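Local coordinates for protein oxidoreductase (Listeria innocua, PDB 3E18) that binds NAD and is probably a dehydrogenase of the GFO/IDH/MocA family, although its substrate is unknown, at residues M173-G178 with A337-A342. Numbering follows the deposited sequence.
Sequences MVLDWG and AIFEAA
The ring of F339 meets V174 obliquely and has L175 at its edge, near the ring plane. CZ of F339 lies 3.7 Å from CB of V174. Both methyls of V174 sit on one side of the ring plane, CG1 toward CZ and CE2 of F339 and CG2 toward CE1 and CZ. The nearer methyl contact is V174 CG1 to F339 CZ, 3.8 Å. With CG anti to the carbonyl carbon (chi1 -83°), F339 reaches across from the opposite direction to V174. L175 CG stands 4.3 Å from F339 CE2. I338 adds a looser touch, its CG2 4.4 Å from V174 CG1.

The axes of the two helical segments run closer to antiparallel than perpendicular, at 141°, and approach to 11.8 Å at their closest; F339 and V174 meet between them and bridge the gap together. Both helices lie on the mixed sheet of the C-terminal domain: V174 also touches L200 and F212, and I338 touches V196, A198 and T214. Two residues after V174, D176 forms a salt bridge with the NAD-binding K96, placing the helix beside the cofactor site.

No hydrogen bond crosses between the segments, and only 173 Å² is buried; the chemistry is therefore purely apolar, joining the helices through side-chain packing over a shared sheet.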
ATOM      1  N   MET A 173       2.064  11.292  14.787  1.00 30.14           N
ATOM      2  CA  MET A 173       0.880  10.543  14.362  1.00 25.72           C
ATOM      3  C   MET A 173       0.856   9.054  14.720  1.00 28.88           C
ATOM      4  O   MET A 173      -0.231   8.483  14.876  1.00 30.28           O
ATOM      5  CB  MET A 173       0.586  10.760  12.870  1.00 24.47           C
ATOM      6  CG  MET A 173      -0.041  12.121  12.536  1.00 28.54           C
ATOM      7  SD  MET A 173      -1.598  12.553  13.405  1.00 33.39           S
ATOM      8  CE  MET A 173      -0.979  13.872  14.406  1.00 28.03           C
ATOM      9  N   VAL A 174       2.024   8.419  14.826  1.00 25.15           N
ATOM     10  CA  VAL A 174       2.065   7.023  15.292  1.00 26.15           C
ATOM     11  C   VAL A 174       1.398   6.944  16.681  1.00 28.55           C
ATOM     12  O   VAL A 174       0.524   6.118  16.934  1.00 26.18           O
ATOM     13  CB  VAL A 174       3.504   6.473  15.348  1.00 29.45           C
ATOM     14  CG1 VAL A 174       3.528   5.075  15.948  1.00 21.34           C
ATOM     15  CG2 VAL A 174       4.139   6.435  13.951  1.00 26.13           C
ATOM     16  N   LEU A 175       1.790   7.856  17.561  1.00 31.15           N
ATOM     17  CA  LEU A 175       1.293   7.882  18.930  1.00 30.89           C
ATOM     18  C   LEU A 175      -0.124   8.465  19.061  1.00 34.53           C
ATOM     19  O   LEU A 175      -0.824   8.208  20.029  1.00 38.73           O
ATOM     20  CB  LEU A 175       2.309   8.615  19.822  1.00 25.06           C
ATOM     21  CG  LEU A 175       3.586   7.802  20.066  1.00 25.56           C
ATOM     22  CD1 LEU A 175       4.646   8.629  20.796  1.00 31.77           C
ATOM     23  CD2 LEU A 175       3.261   6.555  20.851  1.00 29.35           C
ATOM     24  N   ASP A 176      -0.548   9.229  18.066  1.00 32.34           N
ATOM     25  CA  ASP A 176      -1.854   9.871  18.107  1.00 32.22           C
ATOM     26  C   ASP A 176      -2.920   8.979  17.462  1.00 31.29           C
ATOM     27  O   ASP A 176      -3.773   8.432  18.148  1.00 40.31           O
ATOM     28  CB  ASP A 176      -1.770  11.223  17.407  1.00 31.62           C
ATOM     29  CG  ASP A 176      -3.003  12.077  17.611  1.00 43.33           C
ATOM     30  OD1 ASP A 176      -3.964  11.636  18.277  1.00 54.12           O
ATOM     31  OD2 ASP A 176      -3.014  13.209  17.089  1.00 48.67           O
ATOM     32  N   TRP A 177      -2.866   8.826  16.147  1.00 29.81           N
ATOM     33  CA  TRP A 177      -3.853   8.028  15.440  1.00 27.15           C
ATOM     34  C   TRP A 177      -3.423   6.572  15.319  1.00 28.54           C
ATOM     35  O   TRP A 177      -4.252   5.663  15.326  1.00 27.89           O
ATOM     36  CB  TRP A 177      -4.097   8.615  14.061  1.00 30.85           C
ATOM     37  CG  TRP A 177      -5.316   9.452  13.980  1.00 33.58           C
ATOM     38  CD1 TRP A 177      -5.373  10.816  13.890  1.00 39.76           C
ATOM     39  CD2 TRP A 177      -6.673   8.991  13.985  1.00 32.83           C
ATOM     40  NE1 TRP A 177      -6.682  11.233  13.837  1.00 39.94           N
ATOM     41  CE2 TRP A 177      -7.501  10.133  13.891  1.00 39.21           C
ATOM     42  CE3 TRP A 177      -7.270   7.723  14.049  1.00 30.11           C
ATOM     43  CZ2 TRP A 177      -8.895  10.045  13.866  1.00 37.80           C
ATOM     44  CZ3 TRP A 177      -8.661   7.640  14.013  1.00 31.11           C
ATOM     45  CH2 TRP A 177      -9.452   8.795  13.927  1.00 35.79           C
ATOM     46  N   GLY A 178      -2.125   6.354  15.198  1.00 26.34           N
ATOM     47  CA  GLY A 178      -1.598   5.000  15.020  1.00 27.60           C
ATOM     48  C   GLY A 178      -2.050   4.050  16.096  1.00 26.31           C
ATOM     49  O   GLY A 178      -2.451   2.929  15.798  1.00 31.24           O
ATOM     50  N   ALA A 337       8.190  -1.592  17.762  1.00 30.20           N
ATOM     51  CA  ALA A 337       8.642  -2.244  16.517  1.00 26.36           C
ATOM     52  C   ALA A 337       8.560  -1.315  15.307  1.00 30.28           C
ATOM     53  O   ALA A 337       9.453  -1.311  14.466  1.00 28.52           O
ATOM     54  CB  ALA A 337       7.865  -3.515  16.251  1.00 29.31           C
ATOM     55  N   ILE A 338       7.501  -0.515  15.238  1.00 25.98           N
ATOM     56  CA  ILE A 338       7.304   0.400  14.113  1.00 25.66           C
ATOM     57  C   ILE A 338       8.406   1.448  14.110  1.00 27.32           C
ATOM     58  O   ILE A 338       9.013   1.714  13.068  1.00 29.93           O
ATOM     59  CB  ILE A 338       5.896   1.044  14.164  1.00 28.07           C
ATOM     60  CG1 ILE A 338       4.867   0.046  13.624  1.00 24.61           C
ATOM     61  CG2 ILE A 338       5.833   2.359  13.384  1.00 21.90           C
ATOM     62  CD1 ILE A 338       3.423   0.420  13.920  1.00 25.57           C
ATOM     63  N   PHE A 339       8.668   2.033  15.277  1.00 27.10           N
ATOM     64  CA  PHE A 339       9.687   3.077  15.391  1.00 26.69           C
ATOM     65  C   PHE A 339      11.079   2.557  15.068  1.00 30.22           C
ATOM     66  O   PHE A 339      11.860   3.218  14.375  1.00 29.40           O
ATOM     67  CB  PHE A 339       9.649   3.692  16.778  1.00 29.98           C
ATOM     68  CG  PHE A 339       8.605   4.751  16.920  1.00 28.05           C
ATOM     69  CD1 PHE A 339       8.534   5.792  15.995  1.00 36.78           C
ATOM     70  CD2 PHE A 339       7.699   4.722  17.968  1.00 30.92           C
ATOM     71  CE1 PHE A 339       7.575   6.777  16.113  1.00 30.10           C
ATOM     72  CE2 PHE A 339       6.736   5.730  18.100  1.00 31.31           C
ATOM     73  CZ  PHE A 339       6.680   6.747  17.174  1.00 30.35           C
ATOM     74  N   GLU A 340      11.365   1.355  15.554  1.00 23.62           N
ATOM     75  CA  GLU A 340      12.612   0.675  15.260  1.00 28.09           C
ATOM     76  C   GLU A 340      12.745   0.361  13.760  1.00 29.61           C
ATOM     77  O   GLU A 340      13.811   0.587  13.168  1.00 28.83           O
ATOM     78  CB  GLU A 340      12.708  -0.609  16.084  1.00 26.35           C
ATOM     79  CG  GLU A 340      14.050  -1.330  15.920  1.00 35.50           C
ATOM     80  CD  GLU A 340      14.048  -2.741  16.472  1.00 51.01           C
ATOM     81  OE1 GLU A 340      13.207  -3.066  17.346  1.00 52.97           O
ATOM     82  OE2 GLU A 340      14.903  -3.536  16.030  1.00 57.71           O
ATOM     83  N   ALA A 341      11.670  -0.146  13.154  1.00 25.78           N
ATOM     84  CA  ALA A 341      11.661  -0.493  11.727  1.00 22.21           C
ATOM     85  C   ALA A 341      11.946   0.720  10.864  1.00 26.93           C
ATOM     86  O   ALA A 341      12.755   0.658   9.940  1.00 28.65           O
ATOM     87  CB  ALA A 341      10.314  -1.144  11.330  1.00 22.99           C
ATOM     88  N   ALA A 342      11.307   1.837  11.183  1.00 22.91           N
ATOM     89  CA  ALA A 342      11.533   3.060  10.426  1.00 25.15           C
ATOM     90  C   ALA A 342      12.914   3.706  10.648  1.00 30.27           C
ATOM     91  O   ALA A 342      13.526   4.212   9.705  1.00 34.20           O
ATOM     92  CB  ALA A 342      10.440   4.040  10.722  1.00 21.70           C
TER